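PDB 6CN7: aerobactin synthase IucC from Klebsiella pneumoniae, which probably catalyses the ATP-dependent attachment of a second N-acetyl-N-hydroxylysine to N-citryl-N-acetyl-N-hydroxylysine, completing the siderophore aerobactin. Local coordinates for residues Leu186-Gly189 / Thr190-Ala194; Leu60-Ala64 / Gln65-Cys69; Ser391-Asp394 / Ala395-Leu399; Ser366-Met370 / Ala371-Glu375. The protein carries 5 engineered substitutions. All coordinates share one frame; numbering follows the deposited sequence.

Contact 1 of 4, residues Leu186-Gly189 / Thr190-Ala194; sequences LTIG and TLLAA. Engineered in segment 186-189: T187 (natural residue Asp), G189 (natural residue Gln). Engineered in segment 190-194: T190 (natural residue Gln).
T187, I188 and G189 each give a backbone carbonyl to the amide four residues on, and these three bonds carry the contact. The shortest joins L192 N to I188 O at 2.8 Å and is nearly straight, with an N-H...O angle of 171°. L191 N reaches T187 O at 3.0 Å with the same straightness, whereas the bond from A193 N to G189 O, 2.9 Å long, is bent to 148°. Together they form the first turn of helix 188-195, in which T187 occupies the N-cap position. Here the cap is one of place alone: the engineered T187 makes no capping bond with its side chain. Its hydroxyl lies opposite the backbone N about CA-CB (chi1 -176°), which leaves the methyl CG2 between N and C, and this methyl faces the next turn. CG2 comes 3.3 Å from OG1 of T190, a second engineered residue, and the two short side chains cross at about a right angle. G189, likewise engineered, adds only backbone to the turn. Apolar packing along the same turn joins I188 to L192, with I188 CG2 3.8 Å from L192 CD1. The leucine leans back over the preceding turn, its CG 3.2 Å from I188 O, and so lies close beside the hydrogen bond made by its own amide. I188 and L191 both rest on W180 of strand 178-180, and A193 O accepts a hydrogen bond from R268.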
# COMPACT_ATOMS: atom_id res chain seq x y z
N LEU A 186 15.88 -12.59 -30.22
CA LEU A 186 15.76 -12.58 -28.77
C LEU A 186 14.98 -13.80 -28.29
O LEU A 186 14.09 -14.31 -28.97
CB LEU A 186 15.08 -11.30 -28.30
N THR A 187 15.34 -14.28 -27.10
CA THR A 187 14.63 -15.38 -26.45
C THR A 187 14.49 -15.06 -24.97
O THR A 187 15.13 -14.14 -24.45
CB THR A 187 15.35 -16.72 -26.65
OG1 THR A 187 14.57 -17.78 -26.08
CG2 THR A 187 16.73 -16.71 -25.99
N ILE A 188 13.63 -15.82 -24.29
CA ILE A 188 13.41 -15.60 -22.86
C ILE A 188 14.72 -15.70 -22.10
O ILE A 188 15.01 -14.89 -21.22
CB ILE A 188 12.36 -16.59 -22.32
CG1 ILE A 188 11.06 -16.52 -23.13
CG2 ILE A 188 12.09 -16.32 -20.84
CD1 ILE A 188 10.40 -15.16 -23.13
N GLY A 189 15.54 -16.71 -22.42
CA GLY A 189 16.80 -16.88 -21.73
C GLY A 189 17.70 -15.66 -21.86
O GLY A 189 18.41 -15.30 -20.91
N THR A 190 17.68 -15.01 -23.02
CA THR A 190 18.48 -13.81 -23.22
C THR A 190 17.95 -12.67 -22.37
O THR A 190 18.71 -11.99 -21.66
CB THR A 190 18.49 -13.42 -24.70
OG1 THR A 190 19.11 -14.46 -25.47
CG2 THR A 190 19.26 -12.11 -24.92
N LEU A 191 16.63 -12.43 -22.43
CA LEU A 191 16.03 -11.37 -21.62
C LEU A 191 16.30 -11.59 -20.14
O LEU A 191 16.63 -10.65 -19.42
CB LEU A 191 14.53 -11.30 -21.90
CG LEU A 191 14.14 -10.97 -23.34
CD1 LEU A 191 12.65 -11.16 -23.55
CD2 LEU A 191 14.55 -9.55 -23.71
N LEU A 192 16.16 -12.83 -19.67
CA LEU A 192 16.48 -13.13 -18.28
C LEU A 192 17.95 -12.85 -17.99
O LEU A 192 18.29 -12.35 -16.91
CB LEU A 192 16.14 -14.59 -17.96
CG LEU A 192 14.65 -14.96 -18.03
CD1 LEU A 192 14.48 -16.46 -17.95
CD2 LEU A 192 13.86 -14.27 -16.92
N ALA A 193 18.83 -13.17 -18.93
CA ALA A 193 20.25 -12.88 -18.75
C ALA A 193 20.51 -11.39 -18.64
O ALA A 193 21.49 -10.97 -18.02
CB ALA A 193 21.07 -13.48 -19.89
N ALA A 194 19.65 -10.57 -19.25
CA ALA A 194 19.79 -9.12 -19.12
C ALA A 194 19.34 -8.62 -17.76
O ALA A 194 19.77 -7.53 -17.34
CB ALA A 194 18.98 -8.42 -20.21

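Contact 2 of 4, residues Leu60-Ala64 / Gln65-Cys69; sequences LWIDA and QTLRC
D63 O is gripped twice by T66, through the hydroxyl OG1 at 2.7 Å and through the amide N at 3.0 Å. The two donors use different approaches: OG1 lies in the carbonyl plane, while the amide stands 46° above it. The hydroxyl can do this because chi1 of T66 (67°) sets OG1 between the backbone N and C, facing back along the chain. Having donated to D63 O, OG1 also takes a hydrogen bond from S51 N on the neighbouring strand 46-54. The carboxylate of D63 serves the amide two residues on, OD1 accepting from Q65 N at 3.1 Å from above its plane. L67 N finds A64 O at 3.3 Å, a weak bond, and R13 of helix 4-25 adds a second weak bond to the same oxygen. L67 O accepts from R68 NH1 at 3.0 Å as well as from R13. On the apolar side I62 CG2 meets L67 CD2 at 4.2 Å, the two side chains crossing at about a right angle. The arrangement is an Asx turn superposed on two overlapping type I beta turns, placed between two points of backbone pairing with strand 46-54 (D63 with S51, R68 with R49), just after edge strand 60-62 of an antiparallel sheet.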
# COMPACT_ATOMS: atom_id res chain seq x y z
N LEU A 60 4.74 34.56 -18.57
CA LEU A 60 5.52 35.40 -17.68
C LEU A 60 6.75 34.68 -17.15
O LEU A 60 6.70 33.49 -16.83
CB LEU A 60 4.66 35.86 -16.50
CG LEU A 60 3.50 36.80 -16.82
CD1 LEU A 60 2.54 36.87 -15.65
CD2 LEU A 60 4.02 38.18 -17.17
N TRP A 61 7.86 35.41 -17.05
CA TRP A 61 9.05 34.95 -16.33
C TRP A 61 9.04 35.65 -14.98
O TRP A 61 9.45 36.81 -14.86
CB TRP A 61 10.33 35.27 -17.10
CG TRP A 61 10.29 34.87 -18.54
CD1 TRP A 61 9.46 33.95 -19.12
CD2 TRP A 61 11.13 35.37 -19.59
NE1 TRP A 61 9.73 33.86 -20.47
CE2 TRP A 61 10.75 34.72 -20.78
CE3 TRP A 61 12.17 36.31 -19.63
CZ2 TRP A 61 11.37 34.98 -22.00
CZ3 TRP A 61 12.78 36.57 -20.84
CH2 TRP A 61 12.38 35.90 -22.01
N ILE A 62 8.56 34.95 -13.96
CA ILE A 62 8.36 35.54 -12.63
C ILE A 62 9.64 35.38 -11.82
O ILE A 62 10.22 34.29 -11.76
CB ILE A 62 7.16 34.89 -11.93
CG1 ILE A 62 5.87 35.26 -12.67
CG2 ILE A 62 7.10 35.32 -10.45
CD1 ILE A 62 4.60 34.66 -12.09
N ASP A 63 10.08 36.47 -11.19
CA ASP A 63 11.18 36.43 -10.23
C ASP A 63 10.62 36.00 -8.88
O ASP A 63 9.95 36.78 -8.20
CB ASP A 63 11.86 37.79 -10.14
CG ASP A 63 13.05 37.80 -9.20
OD1 ASP A 63 13.25 36.79 -8.47
OD2 ASP A 63 13.79 38.80 -9.18
N ALA A 64 10.91 34.75 -8.49
CA ALA A 64 10.26 34.17 -7.32
C ALA A 64 10.57 34.93 -6.04
O ALA A 64 9.77 34.90 -5.10
CB ALA A 64 10.68 32.71 -7.17
N GLN A 65 11.71 35.63 -5.98
CA GLN A 65 12.07 36.33 -4.75
C GLN A 65 11.18 37.54 -4.50
O GLN A 65 11.01 37.95 -3.35
CB GLN A 65 13.54 36.75 -4.80
CG GLN A 65 14.52 35.62 -4.54
CD GLN A 65 14.38 35.04 -3.15
OE1 GLN A 65 14.25 35.77 -2.16
NE2 GLN A 65 14.41 33.71 -3.05
N THR A 66 10.61 38.12 -5.56
CA THR A 66 9.77 39.30 -5.41
C THR A 66 8.34 38.98 -5.01
O THR A 66 7.57 39.91 -4.74
CB THR A 66 9.76 40.10 -6.72
OG1 THR A 66 9.09 39.34 -7.74
CG2 THR A 66 11.17 40.42 -7.17
N LEU A 67 7.96 37.71 -4.95
CA LEU A 67 6.57 37.35 -4.69
C LEU A 67 6.10 37.91 -3.35
O LEU A 67 6.78 37.77 -2.33
CB LEU A 67 6.41 35.82 -4.71
CG LEU A 67 6.35 35.18 -6.10
CD1 LEU A 67 6.46 33.67 -5.98
CD2 LEU A 67 5.07 35.56 -6.83
N ARG A 68 4.93 38.54 -3.37
CA ARG A 68 4.29 39.07 -2.18
C ARG A 68 2.80 38.76 -2.22
O ARG A 68 2.15 38.92 -3.26
CB ARG A 68 4.47 40.59 -2.07
CG ARG A 68 5.89 41.05 -1.90
CD ARG A 68 6.43 40.73 -0.52
NE ARG A 68 7.75 41.31 -0.32
CZ ARG A 68 8.89 40.72 -0.67
NH1 ARG A 68 8.89 39.53 -1.25
NH2 ARG A 68 10.05 41.33 -0.45
N CYS A 69 2.27 38.30 -1.09
CA CYS A 69 0.82 38.17 -0.88
C CYS A 69 0.50 38.92 0.41
O CYS A 69 0.30 38.31 1.46
CB CYS A 69 0.38 36.71 -0.81
SG CYS A 69 -1.41 36.49 -0.87

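Contact 3 of 4, residues Ser391-Asp394 / Ala395-Leu399; sequences SGLD and AETWL
W398 presents the CD1 edge of its indole to S391, whose OG lies near the ring plane, 3.4 Å from W398 CD1, and whose CB lies in that plane, 3.8 Å from the same atom. The indole reaches this position because its CG stands opposite the backbone N (chi1 -167°). L393 CD1 approaches the ring obliquely, 4.2 Å from W398 CD1. Each polar end is engaged: W398 NE1 donates to G435 O, while S391 OG bonds to I388 O and accepts from L393 N at 3.1 Å. The last of these makes an ST turn, which closes the end of helix 383-391, where G392 leaves helical geometry with positive phi. Two residues later D394 takes the N-cap position of helix 395-417. The side chains of D394 and T397 cross at about a right angle, and D394 OD1 is modelled as accepting from both T397 N (3.1 Å) and T397 OG1. That atom sits too close to its neighbour for the details of the cap to be certain. The backbone bond from W398 N to D394 O, 3.1 Å long with an angle of 160°, is well formed. E396 OE1 is 5.0 Å from D394 OD2, and this proximity of like charges is probably eased by the salt bridge of E396 OE2 with R507 on helix 505-521.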
# COMPACT_ATOMS: atom_id res chain seq x y z
N SER A 391 31.26 23.34 -26.85
CA SER A 391 31.22 23.05 -28.28
C SER A 391 32.23 23.89 -29.05
O SER A 391 32.69 23.47 -30.12
CB SER A 391 29.82 23.27 -28.83
OG SER A 391 29.49 24.65 -28.83
N GLY A 392 32.58 25.06 -28.53
CA GLY A 392 33.36 26.02 -29.28
C GLY A 392 32.59 26.75 -30.35
O GLY A 392 33.19 27.57 -31.07
N LEU A 393 31.30 26.50 -30.48
CA LEU A 393 30.45 27.16 -31.46
C LEU A 393 29.83 28.41 -30.86
O LEU A 393 29.63 28.50 -29.65
CB LEU A 393 29.35 26.22 -31.94
CG LEU A 393 29.79 24.87 -32.52
CD1 LEU A 393 28.58 23.97 -32.74
CD2 LEU A 393 30.55 25.08 -33.81
N ASP A 394 29.52 29.37 -31.72
CA ASP A 394 28.70 30.49 -31.29
C ASP A 394 27.26 30.03 -31.11
O ASP A 394 26.82 29.05 -31.72
CB ASP A 394 28.77 31.65 -32.30
CG ASP A 394 28.17 31.29 -33.65
OD1 ASP A 394 27.92 30.09 -33.89
OD2 ASP A 394 27.96 32.21 -34.46
N ALA A 395 26.53 30.73 -30.24
CA ALA A 395 25.20 30.29 -29.86
C ALA A 395 24.32 30.03 -31.08
O ALA A 395 23.62 29.02 -31.15
CB ALA A 395 24.55 31.33 -28.95
N GLU A 396 24.36 30.93 -32.07
CA GLU A 396 23.45 30.81 -33.21
C GLU A 396 23.70 29.53 -33.99
O GLU A 396 22.75 28.83 -34.36
CB GLU A 396 23.58 32.03 -34.11
CG GLU A 396 23.02 33.31 -33.50
CD GLU A 396 22.94 34.45 -34.49
OE1 GLU A 396 23.54 34.34 -35.58
OE2 GLU A 396 22.28 35.46 -34.18
N THR A 397 24.96 29.19 -34.25
CA THR A 397 25.26 27.96 -34.98
C THR A 397 24.88 26.73 -34.17
O THR A 397 24.48 25.71 -34.74
CB THR A 397 26.74 27.91 -35.36
OG1 THR A 397 27.06 29.02 -36.20
CG2 THR A 397 27.07 26.61 -36.10
N TRP A 398 25.03 26.80 -32.85
CA TRP A 398 24.66 25.67 -31.99
C TRP A 398 23.16 25.43 -32.04
O TRP A 398 22.70 24.30 -32.23
CB TRP A 398 25.13 25.95 -30.56
CG TRP A 398 25.10 24.76 -29.65
CD1 TRP A 398 26.15 23.99 -29.28
CD2 TRP A 398 23.95 24.23 -28.98
NE1 TRP A 398 25.74 23.00 -28.42
CE2 TRP A 398 24.39 23.12 -28.22
CE3 TRP A 398 22.60 24.57 -28.94
CZ2 TRP A 398 23.52 22.36 -27.44
CZ3 TRP A 398 21.74 23.82 -28.17
CH2 TRP A 398 22.21 22.73 -27.43
N LEU A 399 22.37 26.50 -31.89
CA LEU A 399 20.91 26.37 -31.97
C LEU A 399 20.48 25.83 -33.33
O LEU A 399 19.59 24.97 -33.41
CB LEU A 399 20.25 27.73 -31.71
CG LEU A 399 19.98 28.08 -30.24
CD1 LEU A 399 21.27 28.18 -29.45
CD2 LEU A 399 19.21 29.38 -30.15

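Contact 4 of 4, residues Ser366-Met370 / Ala371-Glu375; sequences SPILM and ATLME
M370 and L373 face each other across one tight turn, M370 CG lying 4.1 Å from L373 CD1. The methionine swings CG opposite its backbone N (chi1 -172°), then runs on extended and packs on H486 and V490 of helix 475-499. L373 folds over the carbonyl it binds: its amide N donates to M370 O at 2.9 Å, and its CG lies 3.5 Å from that oxygen. On the other flank I368 CD1 comes 4.1 Å from T372 CB, the two side chains crossing at about a right angle. T372 returns to the strand end with both donors, OG1 reaching L369 O at 2.6 Å on a lone pair in the carbonyl plane, and N reaching it at 2.8 Å from 51° above that plane. A water accepts from L369 N and donates to T372 OG1, so the hydroxyl both gives and receives. A371, at the centre of the turn, pairs through its backbone with G425, and its O accepts from M374 N at 2.9 Å. The 3-10 turn ending strand 366-369 thus enters a mostly buried setting with the L369 and M370 carbonyls and the T372 hydroxyl bonded within the turn or through its water: one carbonyl takes two donors, and an ordered water ties the strand's last amide to the threonine.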
# COMPACT_ATOMS: atom_id res chain seq x y z
N SER A 366 27.07 10.75 -25.50
CA SER A 366 26.33 10.65 -24.25
C SER A 366 24.89 11.09 -24.45
O SER A 366 24.63 12.09 -25.13
CB SER A 366 26.97 11.52 -23.16
OG SER A 366 26.23 11.40 -21.95
N PRO A 367 23.93 10.37 -23.87
CA PRO A 367 22.52 10.76 -24.00
C PRO A 367 22.08 11.75 -22.94
O PRO A 367 22.51 11.69 -21.78
CB PRO A 367 21.79 9.42 -23.83
CG PRO A 367 22.64 8.69 -22.85
CD PRO A 367 24.06 9.09 -23.14
N ILE A 368 21.22 12.68 -23.35
CA ILE A 368 20.51 13.55 -22.43
C ILE A 368 19.08 13.69 -22.92
O ILE A 368 18.81 13.60 -24.12
CB ILE A 368 21.17 14.94 -22.29
CG1 ILE A 368 21.08 15.73 -23.60
CG2 ILE A 368 22.62 14.80 -21.84
CD1 ILE A 368 21.47 17.19 -23.47
N LEU A 369 18.16 13.92 -21.99
CA LEU A 369 16.83 14.34 -22.36
C LEU A 369 16.87 15.81 -22.77
O LEU A 369 17.61 16.61 -22.19
CB LEU A 369 15.85 14.14 -21.21
CG LEU A 369 15.66 12.70 -20.74
CD1 LEU A 369 14.65 12.64 -19.61
CD2 LEU A 369 15.23 11.79 -21.88
N MET A 370 16.08 16.16 -23.79
CA MET A 370 16.06 17.54 -24.24
C MET A 370 15.59 18.48 -23.13
O MET A 370 15.97 19.65 -23.11
CB MET A 370 15.17 17.68 -25.47
CG MET A 370 15.25 19.06 -26.10
SD MET A 370 14.62 19.11 -27.78
CE MET A 370 14.72 20.87 -28.11
N ALA A 371 14.78 17.97 -22.20
CA ALA A 371 14.39 18.76 -21.04
C ALA A 371 15.60 19.26 -20.26
O ALA A 371 15.48 20.24 -19.52
CB ALA A 371 13.49 17.94 -20.12
N THR A 372 16.76 18.61 -20.42
CA THR A 372 17.98 19.09 -19.79
C THR A 372 18.26 20.54 -20.16
O THR A 372 18.81 21.29 -19.34
CB THR A 372 19.16 18.20 -20.19
OG1 THR A 372 18.86 16.84 -19.87
CG2 THR A 372 20.43 18.62 -19.47
N LEU A 373 17.90 20.95 -21.37
CA LEU A 373 18.16 22.31 -21.83
C LEU A 373 17.26 23.35 -21.18
O LEU A 373 17.42 24.54 -21.46
CB LEU A 373 18.01 22.37 -23.35
CG LEU A 373 18.81 21.33 -24.14
CD1 LEU A 373 18.57 21.50 -25.63
CD2 LEU A 373 20.30 21.44 -23.83
N MET A 374 16.33 22.94 -20.32
CA MET A 374 15.52 23.86 -19.54
C MET A 374 16.09 24.11 -18.15
O MET A 374 15.49 24.86 -17.38
CB MET A 374 14.10 23.32 -19.39
CG MET A 374 13.44 22.87 -20.67
SD MET A 374 11.87 22.06 -20.32
CE MET A 374 11.45 21.51 -21.95
N GLU A 375 17.22 23.49 -17.82
CA GLU A 375 17.74 23.51 -16.46
C GLU A 375 18.75 24.63 -16.25
O GLU A 375 19.40 25.09 -17.19
CB GLU A 375 18.39 22.17 -16.12
CG GLU A 375 17.45 20.98 -16.19
CD GLU A 375 16.41 20.98 -15.09
OE1 GLU A 375 16.66 21.60 -14.04
OE2 GLU A 375 15.34 20.35 -15.27
O HOH W 1 19.21 14.01 -19.12

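How the contacts relate
All four contacts are local turns, but they differ in depth. Contact 4 is buried near the centre of the chain, contact 2 is partly buried, and contacts 1 and 3 lie at the surface. Contacts 1 and 3 open helices, through plain backbone bonds at an engineered N-cap and through an aspartate N-cap whose details are less certain. Contacts 2 and 4 both follow edge strands, and in each a threonine gives hydroxyl and amide to one carbonyl; contact 4 adds a water. Contacts 3 and 4 touch, W398 CH2 packing 4.2 Å from L373 CD1, and share helix 383-391. Contacts 1 and 2 touch none of the others and lie on opposite sides of the chain's centre, their own centres about 53 Å apart.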